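PDB 3EQZ: response regulator from Colwellia psychrerythraea, which is probably a signalling protein of the CheY-like receiver family, a response regulator of the type found in bacterial two-component systems. Local coordinates for residues Ala75-Ser81 / Leu100-Phe106; Ile22-Phe27 / Leu119-Ser123; Asn4-Asp10 / Gln47-Asp53. All blocks are in the same frame, centred on the assembly; numbering follows the deposited sequence.

Contact 1: residues Ala75-Ser81 / Leu100-Phe106; sequences ASLILIS and LNVINTF
Leu77 lies beside Val102 and Ile80 beside Phe106, so that strands 76-81 and 101-106 run parallel, their axes 4.6 Å apart at the closest and turned by 44° against each other. Leu77 both gives and receives: its N bonds to Asn101 O at 2.9 Å and its O takes Ile103 N at 2.8 Å; Leu79 likewise uses both its N and its O. Between the Leu77-Val102 and Leu79-Thr105 pairs, the second strand spends one residue more than the first. This is a beta bulge at Ile103, whose psi of -13° breaks the extended course, and Leu79 N bonds to Asn104 O at a longer 3.3 Å. CG1 of Ile103 stands between its own backbone N and carbonyl carbon (chi1 58°), which brings it within 3.6 Å of Ile78 CG1, while its CG2 branch meets Ser76 CB.

Helix 87-97 connects the two strands, a beta-alpha-beta crossover of the receiver fold, and packs on Val102 and Thr105; helix 112-124 lies against Ile103 and Phe106. On the Phe106 side, Ile78 points its CG2 at the ring edge, 3.6 Å from CD2, so that this branched residue serves two partners, Ile103 through CG1 and the ring through CG2. Ile80 CG1 rests near Phe106 CB. On the other face Leu77 CD2 touches both Leu100 CD1 and Val102 CG2, and Leu79 CB faces Thr105 CG2 at 4.1 Å. Where the strands part at the Ala75 end, a water bridges the gap, giving to Ala75 O and accepting from Asn101 N at 2.9 Å.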
# COMPACT_ATOMS: atom_id res chain seq x y z
N ALA B 75 14.93 -20.46 -1.81
CA ALA B 75 13.89 -21.11 -2.60
C ALA B 75 13.00 -20.06 -3.31
O ALA B 75 12.93 -18.95 -2.87
CB ALA B 75 13.01 -22.02 -1.70
N SER B 76 12.37 -20.43 -4.42
CA SER B 76 11.41 -19.52 -5.07
C SER B 76 10.12 -19.61 -4.28
O SER B 76 9.73 -20.71 -3.82
CB SER B 76 11.11 -19.93 -6.50
OG SER B 76 12.28 -19.89 -7.28
N LEU B 77 9.45 -18.46 -4.15
CA LEU B 77 8.25 -18.37 -3.36
C LEU B 77 7.05 -17.83 -4.15
O LEU B 77 7.16 -16.80 -4.86
CB LEU B 77 8.53 -17.52 -2.12
CG LEU B 77 7.48 -17.33 -1.05
CD1 LEU B 77 7.14 -18.64 -0.44
CD2 LEU B 77 8.02 -16.34 0.00
N ILE B 78 5.92 -18.52 -4.03
CA ILE B 78 4.64 -18.05 -4.59
C ILE B 78 3.67 -17.85 -3.44
O ILE B 78 3.58 -18.70 -2.58
CB ILE B 78 4.04 -19.07 -5.56
CG1 ILE B 78 4.94 -19.23 -6.79
CG2 ILE B 78 2.64 -18.68 -5.93
CD1 ILE B 78 4.80 -20.58 -7.59
N LEU B 79 3.00 -16.69 -3.39
CA LEU B 79 2.12 -16.39 -2.30
C LEU B 79 0.70 -16.39 -2.76
O LEU B 79 0.38 -15.87 -3.82
CB LEU B 79 2.44 -15.04 -1.68
CG LEU B 79 3.87 -14.81 -1.24
CD1 LEU B 79 4.00 -13.33 -0.87
CD2 LEU B 79 4.25 -15.74 -0.01
N ILE B 80 -0.18 -16.94 -1.94
CA ILE B 80 -1.58 -17.03 -2.31
C ILE B 80 -2.45 -16.49 -1.21
O ILE B 80 -2.17 -16.73 -0.04
CB ILE B 80 -1.97 -18.45 -2.64
CG1 ILE B 80 -1.01 -18.99 -3.75
CG2 ILE B 80 -3.47 -18.44 -3.12
CD1 ILE B 80 -1.46 -20.24 -4.44
N SER B 81 -3.47 -15.71 -1.60
CA SER B 81 -4.42 -15.09 -0.65
C SER B 81 -5.46 -14.25 -1.36
O SER B 81 -5.27 -13.89 -2.53
CB SER B 81 -3.63 -14.15 0.29
OG SER B 81 -4.33 -13.95 1.50
N LEU B 100 13.64 -12.27 0.16
CA LEU B 100 13.08 -13.52 -0.39
C LEU B 100 12.77 -13.43 -1.89
O LEU B 100 12.36 -12.40 -2.35
CB LEU B 100 11.81 -13.95 0.40
CG LEU B 100 12.14 -14.35 1.82
CD1 LEU B 100 10.88 -14.70 2.58
CD2 LEU B 100 13.13 -15.54 1.86
N ASN B 101 12.96 -14.52 -2.65
CA ASN B 101 12.65 -14.52 -4.09
C ASN B 101 11.16 -14.88 -4.42
O ASN B 101 10.83 -16.02 -4.75
CB ASN B 101 13.64 -15.44 -4.84
CG ASN B 101 13.38 -15.48 -6.39
OD1 ASN B 101 13.70 -16.49 -7.08
ND2 ASN B 101 12.85 -14.40 -6.92
N VAL B 102 10.28 -13.88 -4.29
CA VAL B 102 8.87 -14.03 -4.62
C VAL B 102 8.72 -13.95 -6.13
O VAL B 102 9.05 -12.92 -6.73
CB VAL B 102 8.01 -12.94 -3.98
CG1 VAL B 102 6.52 -13.16 -4.30
CG2 VAL B 102 8.25 -12.88 -2.46
N ILE B 103 8.29 -15.03 -6.75
CA ILE B 103 8.22 -15.10 -8.22
C ILE B 103 6.79 -14.85 -8.77
O ILE B 103 6.64 -14.56 -9.94
CB ILE B 103 8.71 -16.44 -8.72
CG1 ILE B 103 7.88 -17.56 -8.09
CG2 ILE B 103 10.25 -16.58 -8.46
CD1 ILE B 103 8.07 -18.86 -8.83
N ASN B 104 5.78 -14.86 -7.90
CA ASN B 104 4.45 -14.54 -8.32
C ASN B 104 3.56 -14.60 -7.12
O ASN B 104 3.97 -15.16 -6.10
CB ASN B 104 3.98 -15.55 -9.38
CG ASN B 104 2.88 -14.97 -10.30
OD1 ASN B 104 2.53 -13.80 -10.18
ND2 ASN B 104 2.39 -15.77 -11.21
N THR B 105 2.36 -14.00 -7.25
CA THR B 105 1.29 -14.10 -6.29
C THR B 105 -0.05 -14.37 -7.00
O THR B 105 -0.21 -14.07 -8.18
CB THR B 105 1.12 -12.79 -5.42
OG1 THR B 105 0.62 -11.73 -6.23
CG2 THR B 105 2.47 -12.37 -4.79
N PHE B 106 -0.99 -14.96 -6.28
CA PHE B 106 -2.29 -15.31 -6.82
C PHE B 106 -3.35 -15.00 -5.81
O PHE B 106 -3.26 -15.44 -4.68
CB PHE B 106 -2.39 -16.82 -7.12
CG PHE B 106 -1.49 -17.25 -8.23
CD1 PHE B 106 -1.97 -17.35 -9.55
CD2 PHE B 106 -0.14 -17.53 -7.98
CE1 PHE B 106 -1.12 -17.77 -10.62
CE2 PHE B 106 0.73 -17.91 -9.05
CZ PHE B 106 0.23 -18.03 -10.36
O HOH W 1 14.13 -16.92 -1.44

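Contact 2: residues Ile22-Phe27 / Leu119-Ser123; sequences IVEPIF and LTSLS
Leu119 of helix 112-124 packs against Ile26 and Phe27, which follow helix 13-23; in the alternating beta-alpha receiver fold these first and last helices flank the same side of the parallel sheet. The contact is apolar. Leu119 CD1 reaches Val23 CG2 at 3.6 Å, the two side chains crossing at about a right angle; leucine is long enough to do this while its CB stays against Ile26 CD1 and Phe27 CE2. Ile26 spreads both branches over the helix: CD1 meets Leu119 CB at 4.0 Å and also Thr120 OG1, whose polar need is met by Thr116 O, while CG2 faces Leu119 O and Ser123 CB together. Phe27, its CG anti to its carbonyl carbon (chi1 -72°), lays its ring beside the turn from Leu119 to Ser123. CE2 comes obliquely to Leu119 O at 3.6 Å, and the Leu122 carbonyl carbon sits at the ring edge. The flat ring fits here because the helix presents backbone at this point, Ser123 being small and its OG bonded to Ser2 N. Backbone bonds hold both large residues in position: Val23 O accepts from Ile26 N and, at 2.7 Å, from Phe27 N, while Phe27 CZ ends 3.7 Å from Ser123 CA.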
# COMPACT_ATOMS: atom_id res chain seq x y z
N ILE B 22 -3.47 -29.27 -9.30
CA ILE B 22 -3.00 -28.44 -10.38
C ILE B 22 -1.50 -28.60 -10.60
O ILE B 22 -1.02 -28.56 -11.71
CB ILE B 22 -3.36 -26.93 -10.12
CG1 ILE B 22 -4.84 -26.71 -10.36
CG2 ILE B 22 -2.56 -26.00 -11.06
CD1 ILE B 22 -5.40 -25.57 -9.55
N VAL B 23 -0.73 -28.79 -9.52
CA VAL B 23 0.72 -28.87 -9.65
C VAL B 23 1.21 -30.25 -10.11
O VAL B 23 2.23 -30.37 -10.80
CB VAL B 23 1.43 -28.55 -8.28
CG1 VAL B 23 2.92 -28.86 -8.36
CG2 VAL B 23 1.18 -27.07 -7.82
N GLU B 24 0.54 -31.29 -9.67
CA GLU B 24 1.16 -32.59 -9.83
C GLU B 24 1.35 -33.01 -11.31
O GLU B 24 2.35 -33.62 -11.65
CB GLU B 24 0.37 -33.66 -9.08
CG GLU B 24 1.17 -34.93 -8.87
CD GLU B 24 0.58 -35.82 -7.75
OE1 GLU B 24 -0.59 -35.60 -7.37
OE2 GLU B 24 1.29 -36.73 -7.25
N PRO B 25 0.39 -32.68 -12.20
CA PRO B 25 0.66 -33.08 -13.60
C PRO B 25 1.87 -32.37 -14.17
O PRO B 25 2.42 -32.81 -15.19
CB PRO B 25 -0.62 -32.63 -14.35
CG PRO B 25 -1.71 -32.79 -13.32
CD PRO B 25 -1.01 -32.26 -12.01
N ILE B 26 2.29 -31.28 -13.55
CA ILE B 26 3.36 -30.48 -14.11
C ILE B 26 4.67 -30.73 -13.37
O ILE B 26 5.70 -30.89 -14.00
CB ILE B 26 3.01 -28.94 -14.10
CG1 ILE B 26 1.68 -28.71 -14.84
CG2 ILE B 26 4.17 -28.14 -14.68
CD1 ILE B 26 0.96 -27.39 -14.62
N PHE B 27 4.63 -30.72 -12.03
CA PHE B 27 5.83 -31.01 -11.24
C PHE B 27 5.48 -32.22 -10.39
O PHE B 27 4.83 -32.08 -9.36
CB PHE B 27 6.18 -29.84 -10.28
CG PHE B 27 6.72 -28.61 -10.95
CD1 PHE B 27 8.09 -28.39 -11.03
CD2 PHE B 27 5.86 -27.66 -11.50
CE1 PHE B 27 8.60 -27.24 -11.66
CE2 PHE B 27 6.37 -26.50 -12.12
CZ PHE B 27 7.75 -26.29 -12.21
N LEU B 119 2.75 -22.26 -14.02
CA LEU B 119 3.62 -23.37 -13.65
C LEU B 119 4.17 -24.08 -14.90
O LEU B 119 5.30 -24.54 -14.93
CB LEU B 119 2.88 -24.36 -12.78
CG LEU B 119 2.43 -23.84 -11.38
CD1 LEU B 119 1.59 -24.87 -10.67
CD2 LEU B 119 3.65 -23.50 -10.54
N THR B 120 3.37 -24.18 -15.94
CA THR B 120 3.88 -24.68 -17.21
C THR B 120 5.07 -23.85 -17.71
O THR B 120 6.14 -24.42 -17.98
CB THR B 120 2.76 -24.79 -18.25
OG1 THR B 120 1.75 -25.66 -17.72
CG2 THR B 120 3.26 -25.35 -19.63
N SER B 121 4.95 -22.52 -17.80
CA SER B 121 6.14 -21.77 -18.25
C SER B 121 7.32 -21.92 -17.26
O SER B 121 8.50 -21.95 -17.67
CB SER B 121 5.84 -20.28 -18.47
OG SER B 121 5.55 -19.65 -17.23
N LEU B 122 7.00 -22.03 -15.97
CA LEU B 122 8.04 -22.12 -14.94
C LEU B 122 8.86 -23.39 -15.17
O LEU B 122 10.11 -23.38 -15.13
CB LEU B 122 7.42 -22.06 -13.53
CG LEU B 122 8.39 -22.04 -12.35
CD1 LEU B 122 9.36 -20.89 -12.47
CD2 LEU B 122 7.67 -22.01 -10.96
N SER B 123 8.14 -24.48 -15.45
CA SER B 123 8.73 -25.77 -15.76
C SER B 123 9.61 -25.71 -17.01
O SER B 123 10.72 -26.19 -17.02
CB SER B 123 7.61 -26.74 -16.03
OG SER B 123 8.09 -28.05 -16.14

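Contact 3: residues Asn4-Asp10 / Gln47-Asp53; sequences NRVFIVD and QDIIILD
Ile49 CD1 touches both Asn4 CB and Val6 CG2, and two residues on Ile51 CD1 meets the other methyl of Val6, CG1, at 3.9 Å. Val6 is thus the bump, its short fork wedged between the ends of the two isoleucines. On the other face, Leu52 CD1 lies against the CB and CG1 side of Val9, 4.0 Å from CB. Strands 6-9 and 49-53 are parallel neighbours in the middle of the receiver sheet, joined by straight backbone bonds such as Ile51 N to Phe7 O at 2.8 Å.

Arg5 grips Asp48 side-on: NE gives to OD1 at 3.0 Å and NH2 to OD2 at 2.8 Å, though the planes are 43° apart; Asn45 N also bonds OD2. Phe7 turns its ring edge to this pair, with CZ over the centre of the guanidinium face. Asn4 ND2 bonds Gln47 O, on a lone pair in the carbonyl plane, and Gln126 OE1. At the exit end the carboxylates of Asp10 and Asp53 stack, an acidic cluster consistent with that of receiver domains. One water gives to Asp10 OD2 and Asp53 OD1; a second gives to Asp10 OD1 and, weakly, to Asp53 OD2. Thr15 OG1 bonds Asp10 OD2, Met55 N bonds Asp53 OD2, and Lys108 pairs with Asp53 OD1, probably offsetting the like charges.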
# COMPACT_ATOMS: atom_id res chain seq x y z
N ASN B 4 11.80 -30.20 -10.17
CA ASN B 4 11.94 -29.43 -8.92
C ASN B 4 10.98 -29.94 -7.86
O ASN B 4 9.84 -30.38 -8.15
CB ASN B 4 11.66 -27.93 -9.12
CG ASN B 4 12.47 -27.30 -10.26
OD1 ASN B 4 12.43 -27.77 -11.39
ND2 ASN B 4 13.15 -26.18 -9.98
N ARG B 5 11.40 -29.87 -6.61
CA ARG B 5 10.46 -30.10 -5.53
C ARG B 5 9.53 -28.87 -5.41
O ARG B 5 10.00 -27.72 -5.46
CB ARG B 5 11.19 -30.39 -4.22
CG ARG B 5 12.16 -31.61 -4.28
CD ARG B 5 12.74 -31.96 -2.87
NE ARG B 5 13.44 -30.81 -2.27
CZ ARG B 5 14.00 -30.83 -1.06
NH1 ARG B 5 13.97 -31.94 -0.34
NH2 ARG B 5 14.61 -29.76 -0.57
N VAL B 6 8.23 -29.11 -5.29
CA VAL B 6 7.26 -28.05 -4.99
C VAL B 6 6.70 -28.38 -3.62
O VAL B 6 6.37 -29.54 -3.36
CB VAL B 6 6.14 -27.98 -6.04
CG1 VAL B 6 5.13 -26.88 -5.68
CG2 VAL B 6 6.73 -27.73 -7.43
N PHE B 7 6.65 -27.41 -2.72
CA PHE B 7 6.05 -27.59 -1.39
C PHE B 7 4.86 -26.70 -1.31
O PHE B 7 4.99 -25.47 -1.49
CB PHE B 7 7.05 -27.21 -0.30
CG PHE B 7 8.27 -28.10 -0.28
CD1 PHE B 7 8.26 -29.32 0.41
CD2 PHE B 7 9.42 -27.75 -0.97
CE1 PHE B 7 9.39 -30.18 0.42
CE2 PHE B 7 10.57 -28.62 -0.97
CZ PHE B 7 10.54 -29.84 -0.28
N ILE B 8 3.70 -27.30 -1.06
CA ILE B 8 2.47 -26.57 -0.87
C ILE B 8 2.19 -26.44 0.63
O ILE B 8 2.08 -27.46 1.33
CB ILE B 8 1.26 -27.30 -1.51
CG1 ILE B 8 1.46 -27.40 -3.01
CG2 ILE B 8 -0.08 -26.54 -1.18
CD1 ILE B 8 0.56 -28.42 -3.72
N VAL B 9 2.10 -25.20 1.11
CA VAL B 9 1.88 -24.93 2.53
C VAL B 9 0.54 -24.19 2.73
O VAL B 9 0.38 -23.01 2.37
CB VAL B 9 3.07 -24.17 3.12
CG1 VAL B 9 3.00 -24.11 4.64
CG2 VAL B 9 4.40 -24.79 2.61
N ASP B 10 -0.43 -24.89 3.29
CA ASP B 10 -1.80 -24.37 3.36
C ASP B 10 -2.50 -25.27 4.32
O ASP B 10 -2.57 -26.49 4.09
CB ASP B 10 -2.45 -24.50 1.99
CG ASP B 10 -3.85 -23.87 1.91
OD1 ASP B 10 -4.42 -23.43 2.96
OD2 ASP B 10 -4.36 -23.78 0.76
N GLN B 47 16.58 -24.53 -5.96
CA GLN B 47 15.66 -25.03 -7.00
C GLN B 47 14.27 -25.41 -6.50
O GLN B 47 13.38 -25.73 -7.29
CB GLN B 47 16.30 -26.23 -7.77
CG GLN B 47 17.87 -26.12 -7.89
CD GLN B 47 18.60 -26.82 -6.67
OE1 GLN B 47 18.53 -28.05 -6.51
NE2 GLN B 47 19.26 -26.03 -5.83
N ASP B 48 14.08 -25.40 -5.18
CA ASP B 48 12.76 -25.67 -4.60
C ASP B 48 11.78 -24.48 -4.87
O ASP B 48 12.21 -23.31 -4.96
CB ASP B 48 12.85 -25.96 -3.09
CG ASP B 48 13.71 -27.22 -2.78
OD1 ASP B 48 13.75 -28.19 -3.62
OD2 ASP B 48 14.37 -27.25 -1.71
N ILE B 49 10.51 -24.80 -5.05
CA ILE B 49 9.44 -23.82 -5.24
C ILE B 49 8.42 -23.99 -4.10
O ILE B 49 7.96 -25.09 -3.82
CB ILE B 49 8.70 -24.08 -6.53
CG1 ILE B 49 9.66 -23.87 -7.72
CG2 ILE B 49 7.50 -23.13 -6.63
CD1 ILE B 49 9.26 -24.76 -8.95
N ILE B 50 8.11 -22.91 -3.40
CA ILE B 50 7.20 -22.98 -2.25
C ILE B 50 5.94 -22.23 -2.63
O ILE B 50 6.01 -21.06 -3.04
CB ILE B 50 7.80 -22.30 -1.02
CG1 ILE B 50 9.16 -22.94 -0.67
CG2 ILE B 50 6.81 -22.28 0.15
CD1 ILE B 50 9.98 -22.06 0.30
N ILE B 51 4.79 -22.88 -2.53
CA ILE B 51 3.52 -22.19 -2.71
C ILE B 51 2.94 -22.01 -1.33
O ILE B 51 2.63 -22.99 -0.65
CB ILE B 51 2.56 -22.94 -3.65
CG1 ILE B 51 3.24 -23.19 -5.02
CG2 ILE B 51 1.20 -22.25 -3.76
CD1 ILE B 51 2.37 -24.10 -5.98
N LEU B 52 2.83 -20.75 -0.91
CA LEU B 52 2.48 -20.43 0.47
C LEU B 52 1.13 -19.71 0.55
O LEU B 52 0.99 -18.60 -0.01
CB LEU B 52 3.58 -19.57 1.12
CG LEU B 52 3.31 -19.07 2.58
CD1 LEU B 52 3.05 -20.24 3.59
CD2 LEU B 52 4.44 -18.14 3.13
N ASP B 53 0.14 -20.34 1.19
CA ASP B 53 -1.12 -19.63 1.46
C ASP B 53 -0.88 -18.78 2.69
O ASP B 53 -0.30 -19.27 3.63
CB ASP B 53 -2.33 -20.58 1.66
CG ASP B 53 -3.69 -19.79 1.76
OD1 ASP B 53 -4.47 -19.77 0.77
OD2 ASP B 53 -3.95 -19.15 2.80
O HOH W 2 -4.65 -21.74 -1.13
O HOH W 3 -5.88 -21.38 4.02

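Overall arrangement
Contacts 1 and 3 belong to one sheet, their centres 9 Å apart: Ile50 O of contact 3 lies 2.7 Å from Ile78 N of contact 1, a probable hydrogen bond between adjacent strands. Contact 2, centred about 12 Å from contact 3 and 15 Å from contact 1, rests on the face bearing Ile49, Ile51 and Ile78. Its Phe27 CE1 approaches Ile49 CD1 to 3.7 Å, and Leu122 CD2 touches both Ile49 CD1 and Ile103 CD1, so one leucine bridges all three contacts. The acidic pocket opens at the far end of contact 3, where Lys108, just beyond the second strand of contact 1, meets Asp53.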